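Side-chain contacts in transcriptional regulator AefR (Pseudomonas syringae pv. tomato, PDB 3CDL), which probably binds DNA at cis-regulatory sites and regulates transcription as a TetR-family factor: residues Q85-L90 against N186-A191; A136-A141 against T157-L162; E12-A17 against R44-H49; G26-S31 against P117-V122. All coordinates share one frame; numbering follows the deposited sequence. Where two conformers were deposited one is given.

Contact 1 (Q85-L90 against N186-A191); sequences QLLELL and NVVESA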
loop_
_atom_site.group_PDB
_atom_site.type_symbol
_atom_site.label_atom_id
_atom_site.label_comp_id
_atom_site.label_asym_id
_atom_site.label_seq_id
_atom_site.Cartn_x
_atom_site.Cartn_y
_atom_site.Cartn_z
ATOM N N GLN B 85 27.078 -3.684 1.690
ATOM C CA GLN B 85 26.503 -3.037 0.513
ATOM C C GLN B 85 24.976 -3.013 0.499
ATOM O O GLN B 85 24.395 -2.027 0.091
ATOM C CB GLN B 85 27.068 -3.621 -0.796
ATOM C CG GLN B 85 26.870 -5.125 -1.038
ATOM C CD GLN B 85 27.711 -5.643 -2.214
ATOM O OE1 GLN B 85 27.584 -5.166 -3.341
ATOM N NE2 GLN B 85 28.570 -6.620 -1.949
ATOM N N LEU B 86 24.322 -4.076 0.959
ATOM C CA LEU B 86 22.858 -4.074 1.007
ATOM C C LEU B 86 22.326 -3.149 2.108
ATOM O O LEU B 86 21.278 -2.541 1.960
ATOM C CB LEU B 86 22.279 -5.507 1.115
ATOM C CG LEU B 86 20.748 -5.697 1.175
ATOM C CD1 LEU B 86 19.979 -4.884 0.128
ATOM C CD2 LEU B 86 20.368 -7.169 1.097
ATOM N N LEU B 87 23.058 -3.033 3.207
ATOM C CA LEU B 87 22.712 -2.050 4.234
ATOM C C LEU B 87 22.580 -0.682 3.574
ATOM O O LEU B 87 21.527 -0.055 3.680
ATOM C CB LEU B 87 23.763 -1.993 5.354
ATOM C CG LEU B 87 23.299 -2.093 6.818
ATOM C CD1 LEU B 87 24.409 -1.618 7.745
ATOM C CD2 LEU B 87 21.963 -1.384 7.142
ATOM N N GLU B 88 23.640 -0.274 2.869
ATOM C CA GLU B 88 23.728 0.958 2.098
ATOM C C GLU B 88 22.592 1.187 1.090
ATOM O O GLU B 88 22.145 2.319 0.901
ATOM C CB GLU B 88 25.035 0.938 1.325
ATOM C CG GLU B 88 25.904 2.122 1.519
ATOM C CD GLU B 88 27.269 1.915 0.880
ATOM O OE1 GLU B 88 28.294 1.969 1.600
ATOM O OE2 GLU B 88 27.317 1.672 -0.348
ATOM N N LEU B 89 22.142 0.123 0.424
ATOM C CA LEU B 89 21.038 0.232 -0.523
ATOM C C LEU B 89 19.776 0.584 0.250
ATOM O O LEU B 89 19.025 1.491 -0.108
ATOM C CB LEU B 89 20.806 -1.096 -1.270
ATOM C CG LEU B 89 21.539 -1.396 -2.587
ATOM C CD1 LEU B 89 22.899 -2.031 -2.337
ATOM C CD2 LEU B 89 20.700 -2.301 -3.505
ATOM N N LEU B 90 19.549 -0.171 1.315
ATOM C CA LEU B 90 18.349 -0.030 2.113
ATOM C C LEU B 90 18.272 1.370 2.720
ATOM O O LEU B 90 17.188 1.955 2.803
ATOM C CB LEU B 90 18.332 -1.115 3.185
ATOM C CG LEU B 90 17.638 -2.450 2.900
ATOM C CD1 LEU B 90 17.048 -2.587 1.496
ATOM C CD2 LEU B 90 18.514 -3.654 3.307
ATOM N N ASN B 186 16.041 0.258 12.744
ATOM C CA ASN B 186 15.269 -0.886 13.185
ATOM C C ASN B 186 14.667 -1.633 12.000
ATOM O O ASN B 186 14.850 -2.853 11.856
ATOM C CB ASN B 186 14.129 -0.392 14.037
ATOM C CG ASN B 186 13.974 -1.179 15.268
ATOM O OD1 ASN B 186 13.441 -2.304 15.238
ATOM N ND2 ASN B 186 14.453 -0.612 16.392
ATOM N N VAL B 187 13.931 -0.903 11.157
ATOM C CA VAL B 187 13.233 -1.561 10.074
ATOM C C VAL B 187 14.242 -2.000 9.020
ATOM O O VAL B 187 14.181 -3.135 8.532
ATOM C CB VAL B 187 11.948 -0.791 9.535
ATOM C CG1 VAL B 187 11.154 -0.153 10.664
ATOM C CG2 VAL B 187 12.281 0.204 8.491
ATOM N N VAL B 188 15.222 -1.152 8.735
ATOM C CA VAL B 188 16.249 -1.525 7.764
ATOM C C VAL B 188 16.950 -2.821 8.187
ATOM O O VAL B 188 17.033 -3.787 7.422
ATOM C CB VAL B 188 17.319 -0.433 7.600
ATOM C CG1 VAL B 188 18.425 -0.925 6.700
ATOM C CG2 VAL B 188 16.714 0.822 7.029
ATOM N N GLU B 189 17.434 -2.810 9.426
ATOM C CA GLU B 189 18.190 -3.898 10.021
ATOM C C GLU B 189 17.463 -5.238 9.932
ATOM O O GLU B 189 18.047 -6.192 9.410
ATOM C CB GLU B 189 18.499 -3.556 11.473
ATOM C CG GLU B 189 19.861 -3.989 11.925
ATOM C CD GLU B 189 20.898 -2.889 11.793
ATOM O OE1 GLU B 189 20.876 -1.932 12.605
ATOM O OE2 GLU B 189 21.758 -3.003 10.894
ATOM N N SER B 190 16.216 -5.321 10.417
ATOM C CA SER B 190 15.476 -6.578 10.278
ATOM C C SER B 190 15.161 -6.946 8.856
ATOM O O SER B 190 15.157 -8.125 8.532
ATOM C CB SER B 190 14.201 -6.699 11.137
ATOM O OG SER B 190 13.543 -5.467 11.215
ATOM N N ALA B 191 14.916 -5.955 8.004
ATOM C CA ALA B 191 14.690 -6.225 6.579
ATOM C C ALA B 191 15.886 -6.953 6.045
ATOM O O ALA B 191 15.735 -8.069 5.540
ATOM C CB ALA B 191 14.430 -4.954 5.804
#
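L87 and L90 of helix 82-97 close on a single methyl group, CG1 of V188, which helix 181-199 presents between them. The apolar contacts carry the pairing. V188 CG1 lies 3.5 Å from L90 CB and 3.6 Å from L87 CD2, so the two leucines, one turn apart, share the same valine branch. Its position anti to the backbone N of V188 (chi1 174°) turns CG1 to the leucines. L87 crosses the valine side chain at about a right angle, whereas L90 and V188 lie alongside, pointing opposite ways, which brings the methyl against the base of L90 and not its end. On the more exposed flank the apolar surface meets a charged group only loosely: the E189 chain, bent at chi2, carries OE2 to 4.1 Å from L87 CD2.

The one side-chain hydrogen bond inside the two segments runs from S190 OG to N186 O, at 3.0 Å. This carbonyl also receives the helical bond from S190 N, the two donors arriving from opposite faces of its plane. S190 OG has a weak bond to Q158 of the second subunit, whose F154 packs against N186, V187 and S190.

The short helical segments run 10.0 Å apart at 138° to each other. L192 extends the apolar seam by touching both leucines. Such oblique, broadly antiparallel helix packing belongs to the all-helical C-terminal domain of TetR-family regulators, in which the last two long helices typically dimerise.

Contact 2 (A136-A141 against T157-L162); sequences AWIRAA and TQMHAL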
loop_
_atom_site.group_PDB
_atom_site.type_symbol
_atom_site.label_atom_id
_atom_site.label_comp_id
_atom_site.label_asym_id
_atom_site.label_seq_id
_atom_site.Cartn_x
_atom_site.Cartn_y
_atom_site.Cartn_z
ATOM N N ALA B 136 18.281 -4.877 -10.040
ATOM C CA ALA B 136 19.538 -4.940 -10.772
ATOM C C ALA B 136 20.624 -5.613 -9.929
ATOM O O ALA B 136 21.388 -6.450 -10.420
ATOM C CB ALA B 136 19.963 -3.537 -11.195
ATOM N N TRP B 137 20.657 -5.252 -8.651
ATOM C CA TRP B 137 21.620 -5.766 -7.691
ATOM C C TRP B 137 21.420 -7.256 -7.431
ATOM O O TRP B 137 22.373 -8.032 -7.541
ATOM C CB TRP B 137 21.484 -4.981 -6.386
ATOM C CG TRP B 137 22.539 -5.257 -5.355
ATOM C CD1 TRP B 137 23.785 -4.679 -5.262
ATOM C CD2 TRP B 137 22.432 -6.157 -4.249
ATOM N NE1 TRP B 137 24.454 -5.178 -4.170
ATOM C CE2 TRP B 137 23.641 -6.079 -3.527
ATOM C CE3 TRP B 137 21.428 -7.022 -3.798
ATOM C CZ2 TRP B 137 23.876 -6.843 -2.388
ATOM C CZ3 TRP B 137 21.659 -7.773 -2.658
ATOM C CH2 TRP B 137 22.876 -7.682 -1.970
ATOM N N ILE B 138 20.184 -7.645 -7.091
ATOM C CA ILE B 138 19.849 -9.049 -6.825
ATOM C C ILE B 138 20.309 -9.960 -7.966
ATOM O O ILE B 138 20.926 -10.994 -7.717
ATOM C CB ILE B 138 18.321 -9.247 -6.494
ATOM C CG1 ILE B 138 17.977 -8.643 -5.131
ATOM C CG2 ILE B 138 17.927 -10.719 -6.501
ATOM C CD1 ILE B 138 16.541 -8.117 -5.012
ATOM N N ARG B 139 20.007 -9.564 -9.203
ATOM C CA ARG B 139 20.464 -10.249 -10.415
ATOM C C ARG B 139 21.994 -10.334 -10.481
ATOM O O ARG B 139 22.538 -11.394 -10.786
ATOM C CB ARG B 139 19.899 -9.549 -11.662
ATOM C CG ARG B 139 20.379 -10.096 -13.016
ATOM C CD ARG B 139 19.441 -9.742 -14.194
ATOM N NE ARG B 139 18.610 -8.573 -13.919
ATOM C CZ ARG B 139 17.281 -8.592 -13.842
ATOM N NH1 ARG B 139 16.617 -7.470 -13.549
ATOM N NH2 ARG B 139 16.613 -9.725 -14.062
ATOM N N ALA B 140 22.685 -9.231 -10.196
ATOM C CA ALA B 140 24.152 -9.245 -10.160
ATOM C C ALA B 140 24.708 -10.175 -9.063
ATOM O O ALA B 140 25.594 -11.004 -9.328
ATOM C CB ALA B 140 24.694 -7.838 -10.004
ATOM N N ALA B 141 24.166 -10.042 -7.848
ATOM C CA ALA B 141 24.533 -10.874 -6.697
ATOM C C ALA B 141 24.333 -12.362 -6.994
ATOM O O ALA B 141 25.157 -13.210 -6.595
ATOM C CB ALA B 141 23.737 -10.455 -5.473
ATOM N N THR B 157 10.612 -7.053 -4.532
ATOM C CA THR B 157 9.295 -6.677 -4.002
ATOM C C THR B 157 9.198 -6.886 -2.491
ATOM O O THR B 157 8.756 -6.008 -1.767
ATOM C CB THR B 157 8.182 -7.402 -4.783
ATOM O OG1 THR B 157 8.369 -7.119 -6.174
ATOM C CG2 THR B 157 6.763 -6.951 -4.319
ATOM N N GLN B 158 9.647 -8.047 -2.040
ATOM C CA GLN B 158 9.747 -8.387 -0.628
ATOM C C GLN B 158 10.686 -7.409 0.056
ATOM O O GLN B 158 10.344 -6.814 1.098
ATOM C CB GLN B 158 10.279 -9.814 -0.490
ATOM C CG GLN B 158 9.389 -10.878 -1.137
ATOM C CD GLN B 158 9.974 -12.260 -1.007
ATOM O OE1 GLN B 158 9.376 -13.117 -0.386
ATOM N NE2 GLN B 158 11.161 -12.483 -1.573
HETATM N N MSE B 159 11.849 -7.198 -0.563
HETATM C CA MSE B 159 12.839 -6.245 -0.070
HETATM C C MSE B 159 12.163 -4.900 0.209
HETATM O O MSE B 159 12.264 -4.356 1.290
HETATM C CB MSE B 159 13.957 -6.075 -1.111
HETATM C CG MSE B 159 15.371 -6.086 -0.545
HETATM SE SE MSE B 159 16.754 -5.484 -1.805
HETATM C CE MSE B 159 17.990 -6.954 -1.646
ATOM N N HIS B 160 11.482 -4.380 -0.817
ATOM C CA HIS B 160 10.791 -3.098 -0.773
ATOM C C HIS B 160 9.644 -3.048 0.217
ATOM O O HIS B 160 9.487 -2.042 0.925
ATOM C CB HIS B 160 10.309 -2.704 -2.164
ATOM C CG HIS B 160 11.345 -1.978 -2.956
ATOM N ND1 HIS B 160 11.952 -2.523 -4.073
ATOM C CD2 HIS B 160 11.901 -0.753 -2.785
ATOM C CE1 HIS B 160 12.823 -1.656 -4.569
ATOM N NE2 HIS B 160 12.823 -0.578 -3.800
ATOM N N ALA B 161 8.864 -4.136 0.251
ATOM C CA ALA B 161 7.773 -4.356 1.206
ATOM C C ALA B 161 8.212 -4.279 2.657
ATOM O O ALA B 161 7.490 -3.792 3.511
ATOM C CB ALA B 161 7.127 -5.742 0.952
ATOM N N LEU B 162 9.390 -4.792 2.948
ATOM C CA LEU B 162 9.880 -4.784 4.324
ATOM C C LEU B 162 10.136 -3.367 4.847
ATOM O O LEU B 162 10.108 -3.171 6.036
ATOM C CB LEU B 162 11.122 -5.677 4.459
ATOM C CG LEU B 162 10.980 -7.141 4.967
ATOM C CD1 LEU B 162 9.559 -7.544 5.412
ATOM C CD2 LEU B 162 11.625 -8.204 4.034
#
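M159, a selenomethionine, pushes its terminal methyl into the angle between W137 and I138, two consecutive residues of helix 133-143. Its orientation differs toward each. With I138 the approach is tip to tip: the CE methyl of M159 lies 3.8 Å from I138 CD1, and the selenium stands slightly farther back, 4.2 Å from the same atom. I138 offers its longer branch because CG1 is anti to its carbonyl carbon (chi1 -70°), which sends CD1 out to meet the incoming chain; CG1 itself also borders the methyl. Against W137 the selenomethionine crosses at about a right angle. Its CE comes obliquely to the six-membered part of the indole and lies 3.9 Å from CZ3, with CE3 next to it. A bend of the M159 chain at its last torsion, chi3 -129°, turns the methyl to where both residues touch it. M159 was deposited in two conformers, so this account holds for one of them.

The three side chains are buried and the contact is wholly apolar, while the one polar atom of the indole, NE1, is satisfied by Q85. The two segments are well separated, their nearest CA atoms, those of I138 and M159, being 10.1 Å apart; long side chains bridge the interval. Helix 82-97 contributes L86, which touches both W137 and M159, and helix 181-199 sends in F195 against I138 and M159, making this a meeting point of four helices.

Contact 3 (E12-A17 against R44-H49); sequences ESIVQA and RTVYNH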
loop_
_atom_site.group_PDB
_atom_site.type_symbol
_atom_site.label_atom_id
_atom_site.label_comp_id
_atom_site.label_asym_id
_atom_site.label_seq_id
_atom_site.Cartn_x
_atom_site.Cartn_y
_atom_site.Cartn_z
ATOM N N GLU B 12 9.223 23.429 -10.853
ATOM C CA GLU B 12 8.961 22.937 -9.503
ATOM C C GLU B 12 7.832 23.715 -8.863
ATOM O O GLU B 12 6.958 23.130 -8.226
ATOM C CB GLU B 12 10.213 23.000 -8.618
ATOM C CG GLU B 12 11.401 22.147 -9.086
ATOM C CD GLU B 12 11.155 20.636 -9.019
ATOM O OE1 GLU B 12 12.087 19.881 -9.385
ATOM O OE2 GLU B 12 10.053 20.200 -8.604
ATOM N N SER B 13 7.852 25.031 -9.054
ATOM C CA SER B 13 6.784 25.916 -8.607
ATOM C C SER B 13 5.412 25.384 -9.045
ATOM O O SER B 13 4.516 25.195 -8.221
ATOM C CB SER B 13 7.030 27.327 -9.158
ATOM O OG SER B 13 6.234 28.309 -8.519
ATOM N N ILE B 14 5.265 25.123 -10.341
ATOM C CA ILE B 14 3.998 24.646 -10.912
ATOM C C ILE B 14 3.632 23.223 -10.440
ATOM O O ILE B 14 2.471 22.949 -10.098
ATOM C CB ILE B 14 4.030 24.699 -12.461
ATOM C CG1 ILE B 14 4.342 26.120 -12.948
ATOM C CG2 ILE B 14 2.724 24.178 -13.045
ATOM C CD1 ILE B 14 4.890 26.189 -14.364
ATOM N N VAL B 15 4.619 22.325 -10.434
ATOM C CA VAL B 15 4.441 20.971 -9.904
ATOM C C VAL B 15 3.938 21.042 -8.460
ATOM O O VAL B 15 2.972 20.357 -8.119
ATOM C CB VAL B 15 5.749 20.143 -9.970
ATOM C CG1 VAL B 15 5.613 18.845 -9.201
ATOM C CG2 VAL B 15 6.140 19.865 -11.418
ATOM N N GLN B 16 4.588 21.885 -7.642
ATOM C CA GLN B 16 4.242 22.084 -6.223
ATOM C C GLN B 16 2.797 22.505 -6.012
ATOM O O GLN B 16 2.076 21.928 -5.187
ATOM C CB GLN B 16 5.154 23.122 -5.577
ATOM C CG GLN B 16 6.004 22.590 -4.476
ATOM C CD GLN B 16 6.928 21.500 -4.952
ATOM O OE1 GLN B 16 6.522 20.339 -5.129
ATOM N NE2 GLN B 16 8.195 21.859 -5.155
ATOM N N ALA B 17 2.393 23.531 -6.752
ATOM C CA ALA B 17 1.017 23.986 -6.755
ATOM C C ALA B 17 0.088 22.872 -7.227
ATOM O O ALA B 17 -1.045 22.766 -6.758
ATOM C CB ALA B 17 0.881 25.199 -7.644
ATOM N N ARG B 44 -0.623 30.991 -19.147
ATOM C CA ARG B 44 0.300 30.835 -20.258
ATOM C C ARG B 44 1.577 30.064 -19.879
ATOM O O ARG B 44 1.873 29.031 -20.483
ATOM C CB ARG B 44 0.612 32.226 -20.846
ATOM C CG ARG B 44 1.383 32.218 -22.204
ATOM C CD ARG B 44 1.934 33.698 -22.310
ATOM N NE ARG B 44 2.852 33.862 -23.445
ATOM C CZ ARG B 44 2.392 34.172 -24.728
ATOM N NH1 ARG B 44 1.031 34.266 -25.056
ATOM N NH2 ARG B 44 3.331 34.333 -25.672
ATOM N N THR B 45 2.322 30.537 -18.880
ATOM C CA THR B 45 3.589 29.872 -18.547
ATOM C C THR B 45 3.363 28.442 -18.015
ATOM O O THR B 45 4.239 27.582 -18.105
ATOM C CB THR B 45 4.502 30.719 -17.608
ATOM O OG1 THR B 45 3.844 30.938 -16.355
ATOM C CG2 THR B 45 4.860 32.070 -18.245
ATOM N N VAL B 46 2.166 28.194 -17.490
ATOM C CA VAL B 46 1.745 26.858 -17.079
ATOM C C VAL B 46 1.615 25.912 -18.277
ATOM O O VAL B 46 2.103 24.786 -18.220
ATOM C CB VAL B 46 0.412 26.893 -16.266
ATOM C CG1 VAL B 46 -0.230 25.512 -16.184
ATOM C CG2 VAL B 46 0.660 27.427 -14.868
ATOM N N TYR B 47 0.966 26.364 -19.354
ATOM C CA TYR B 47 0.770 25.503 -20.527
ATOM C C TYR B 47 2.068 25.228 -21.284
ATOM O O TYR B 47 2.218 24.172 -21.911
ATOM C CB TYR B 47 -0.322 26.045 -21.464
ATOM C CG TYR B 47 -1.736 25.826 -20.950
ATOM C CD1 TYR B 47 -2.278 24.548 -20.866
ATOM C CD2 TYR B 47 -2.533 26.903 -20.551
ATOM C CE1 TYR B 47 -3.579 24.342 -20.385
ATOM C CE2 TYR B 47 -3.836 26.707 -20.070
ATOM C CZ TYR B 47 -4.344 25.421 -19.993
ATOM O OH TYR B 47 -5.615 25.218 -19.529
ATOM N N ASN B 48 2.993 26.191 -21.214
ATOM C CA ASN B 48 4.341 26.063 -21.760
ATOM C C ASN B 48 5.050 24.841 -21.188
ATOM O O ASN B 48 5.547 23.996 -21.931
ATOM C CB ASN B 48 5.164 27.325 -21.466
ATOM C CG ASN B 48 4.684 28.554 -22.244
ATOM O OD1 ASN B 48 4.157 28.448 -23.363
ATOM N ND2 ASN B 48 4.889 29.733 -21.654
ATOM N N HIS B 49 5.079 24.742 -19.864
ATOM C CA HIS B 49 5.698 23.600 -19.204
ATOM C C HIS B 49 4.894 22.311 -19.361
ATOM O O HIS B 49 5.453 21.273 -19.712
ATOM C CB HIS B 49 6.010 23.917 -17.742
ATOM C CG HIS B 49 7.240 24.763 -17.568
ATOM N ND1 HIS B 49 7.340 25.753 -16.612
ATOM C CD2 HIS B 49 8.419 24.777 -18.244
ATOM C CE1 HIS B 49 8.527 26.334 -16.702
ATOM N NE2 HIS B 49 9.199 25.763 -17.686
#
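I14 reaches from helix 9-24 to the imidazole of H49 at the end of helix 43-49, and the contact is tight at this one point. Its CD1 methyl lies 3.4 Å from H49 ND1, arriving at the edge of the ring and in its plane, with the two side chains crossing at about a right angle. The same methyl sits over the backbone one turn earlier, 4.0 Å from the carbonyl O of T45 and 4.2 Å from V46 CA. I14 can do this because CG1 stands anti to its carbonyl carbon (chi1 -57°), which carries CD1 out across the gap and leaves the other branch, CG2, for V46.

Away from this methyl the packing slackens. The CG2 atoms of I14 and V46 are 4.3 Å apart, a looser apolar contact, and V46 is also in touch with M32 and A36 of helix 32-39. T45 takes part through its carbonyl O; its side chain stays farther off. Y47, whose CB points away from helix 9-24, is exposed, as are R44 and N48. The axes of the two short segments pass 10.7 Å apart at nearly a right angle, 97°, as one helix of the predicted helix-turn-helix lies across the first helix of the domain.

Chemically the contact is dispersive, with a polar price. The I14 methyl abuts ND1 of H49, a nitrogen buried by the contact and without a hydrogen-bonding partner in the model, whereas the backbone O of H49 is bonded by R11. Shape and burial of I14 probably account for the cohesion here.

Contact 4 (G26-S31 against P117-V122); sequences GFEITS and PERAQV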
loop_
_atom_site.group_PDB
_atom_site.type_symbol
_atom_site.label_atom_id
_atom_site.label_comp_id
_atom_site.label_asym_id
_atom_site.label_seq_id
_atom_site.Cartn_x
_atom_site.Cartn_y
_atom_site.Cartn_z
ATOM N N GLY B 26 -8.768 17.741 -5.264
ATOM C CA GLY B 26 -8.806 16.469 -5.977
ATOM C C GLY B 26 -8.253 16.709 -7.363
ATOM O O GLY B 26 -8.160 17.851 -7.808
ATOM N N PHE B 27 -7.896 15.636 -8.050
ATOM C CA PHE B 27 -7.230 15.738 -9.339
ATOM C C PHE B 27 -8.113 16.254 -10.493
ATOM O O PHE B 27 -7.758 17.237 -11.152
ATOM C CB PHE B 27 -6.578 14.393 -9.717
ATOM C CG PHE B 27 -5.914 14.419 -11.055
ATOM C CD1 PHE B 27 -4.621 14.943 -11.193
ATOM C CD2 PHE B 27 -6.586 13.977 -12.181
ATOM C CE1 PHE B 27 -4.002 15.006 -12.432
ATOM C CE2 PHE B 27 -5.984 14.042 -13.426
ATOM C CZ PHE B 27 -4.684 14.549 -13.555
ATOM N N GLU B 28 -9.234 15.572 -10.749
ATOM C CA GLU B 28 -10.082 15.836 -11.930
ATOM C C GLU B 28 -10.829 17.159 -11.895
ATOM O O GLU B 28 -10.997 17.787 -12.939
ATOM C CB GLU B 28 -11.056 14.677 -12.213
ATOM C CG GLU B 28 -10.553 13.619 -13.252
ATOM C CD GLU B 28 -10.686 14.070 -14.744
ATOM O OE1 GLU B 28 -10.382 15.243 -15.075
ATOM O OE2 GLU B 28 -11.084 13.238 -15.599
ATOM N N ILE B 29 -11.273 17.586 -10.714
ATOM C CA ILE B 29 -11.927 18.897 -10.583
ATOM C C ILE B 29 -10.952 20.096 -10.573
ATOM O O ILE B 29 -11.387 21.242 -10.714
ATOM C CB ILE B 29 -12.892 18.997 -9.355
ATOM C CG1 ILE B 29 -12.140 19.450 -8.093
ATOM C CG2 ILE B 29 -13.692 17.702 -9.163
ATOM C CD1 ILE B 29 -13.044 20.016 -7.001
ATOM N N THR B 30 -9.656 19.832 -10.405
ATOM C CA THR B 30 -8.635 20.887 -10.383
ATOM C C THR B 30 -8.257 21.300 -11.794
ATOM O O THR B 30 -7.907 20.464 -12.620
ATOM C CB THR B 30 -7.370 20.414 -9.672
ATOM O OG1 THR B 30 -7.708 19.965 -8.359
ATOM C CG2 THR B 30 -6.353 21.550 -9.568
ATOM N N SER B 31 -8.315 22.596 -12.061
ATOM C CA SER B 31 -8.005 23.125 -13.381
ATOM C C SER B 31 -6.633 23.807 -13.456
ATOM O O SER B 31 -6.078 24.261 -12.444
ATOM C CB SER B 31 -9.083 24.114 -13.790
ATOM O OG SER B 31 -9.115 25.187 -12.872
ATOM N N PRO B 117 -9.525 4.224 -13.497
ATOM C CA PRO B 117 -9.089 3.144 -14.375
ATOM C C PRO B 117 -8.024 3.561 -15.400
ATOM O O PRO B 117 -6.998 2.916 -15.481
ATOM C CB PRO B 117 -10.389 2.729 -15.079
ATOM C CG PRO B 117 -11.469 3.095 -14.117
ATOM C CD PRO B 117 -10.998 4.348 -13.466
ATOM N N GLU B 118 -8.275 4.623 -16.164
ATOM C CA GLU B 118 -7.339 5.153 -17.177
ATOM C C GLU B 118 -5.992 5.549 -16.608
ATOM O O GLU B 118 -4.965 5.458 -17.273
ATOM C CB GLU B 118 -7.949 6.391 -17.839
ATOM C CG GLU B 118 -6.978 7.290 -18.631
ATOM C CD GLU B 118 -7.700 8.177 -19.642
ATOM O OE1 GLU B 118 -7.535 9.419 -19.560
ATOM O OE2 GLU B 118 -8.437 7.634 -20.507
ATOM N N ARG B 119 -6.018 6.036 -15.383
ATOM C CA ARG B 119 -4.836 6.495 -14.724
ATOM C C ARG B 119 -4.124 5.258 -14.150
ATOM O O ARG B 119 -2.890 5.224 -14.062
ATOM C CB ARG B 119 -5.257 7.456 -13.629
ATOM C CG ARG B 119 -4.390 8.673 -13.428
ATOM C CD ARG B 119 -4.710 9.889 -14.287
ATOM N NE ARG B 119 -6.089 10.397 -14.211
ATOM C CZ ARG B 119 -6.740 10.688 -13.086
ATOM N NH1 ARG B 119 -6.149 10.489 -11.923
ATOM N NH2 ARG B 119 -7.985 11.144 -13.121
ATOM N N ALA B 120 -4.901 4.239 -13.776
ATOM C CA ALA B 120 -4.334 2.968 -13.324
ATOM C C ALA B 120 -3.554 2.305 -14.452
ATOM O O ALA B 120 -2.465 1.815 -14.243
ATOM C CB ALA B 120 -5.410 2.048 -12.819
ATOM N N GLN B 121 -4.098 2.330 -15.656
ATOM C CA GLN B 121 -3.424 1.719 -16.796
ATOM C C GLN B 121 -2.175 2.460 -17.293
ATOM O O GLN B 121 -1.379 1.890 -18.028
ATOM C CB GLN B 121 -4.410 1.452 -17.934
ATOM C CG GLN B 121 -4.716 2.622 -18.828
ATOM C CD GLN B 121 -5.742 2.268 -19.898
ATOM O OE1 GLN B 121 -6.195 3.127 -20.654
ATOM N NE2 GLN B 121 -6.124 1.004 -19.951
ATOM N N VAL B 122 -2.001 3.719 -16.902
ATOM C CA VAL B 122 -0.751 4.415 -17.208
ATOM C C VAL B 122 0.289 4.121 -16.128
ATOM O O VAL B 122 1.478 4.084 -16.402
ATOM C CB VAL B 122 -0.926 5.946 -17.499
ATOM C CG1 VAL B 122 -1.764 6.165 -18.761
ATOM C CG2 VAL B 122 -1.546 6.661 -16.346
#
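R119 extends from helix 117-125 to the loop before helix 32-39, where its guanidinium meets F27 and E28. From CB, which points toward the loop, the chain turns at chi2 (87°) and again at chi3. CB, CG and CD only span the interval, and the first atom to touch is NE, 3.7 Å from F27 CE2. CZ follows, 3.4 Å from F27 CD2. At the tip NH2 comes closest to the ring, 3.3 Å from the same CD2, and NH1 also borders that atom. F27 CD2 therefore rests over one face of the guanidinium, displaced from the centre of the group. The two planes are 43° apart, an inclined arrangement and not a parallel stack.

This joins the two parts of the TetR fold: the loop leads into the predicted helix-turn-helix, whereas helix 117-125 belongs to the C-terminal domain. A112 of helix 100-114 touches both F27 and R119. F57 makes a cation-pi contact with the arginine, and K53 makes one with F27.

NH2 meets E28 as well, through carbon: E28 CG is 3.6 Å away. The carboxylate plane is nearly perpendicular to the guanidinium, at 86°, and E28 OE2 remains 4.5 Å from R119 NH2, too far for a salt bridge, although the opposite charges probably attract.

Contacts 1 and 2 form one neighbourhood in the C-terminal domain, their centres 11 Å apart. A191 of helix 181-199 packs on L162 of helix 152-167, joining them directly, and both segments of contact 2 fall between those of contact 1 along the chain. Both also touch the second subunit, so this core lies beside the dimer interface. Contact 3 lies within the N-terminal region, with its centre 37 Å from that of contact 1, on the opposite side of the chain's centre. Contact 4, whose centre is 18 Å from that of contact 3, joins the probable DNA-binding region to helix 117-125 of the C-terminal domain. Its segments alternate in sequence with those of contacts 1 and 3.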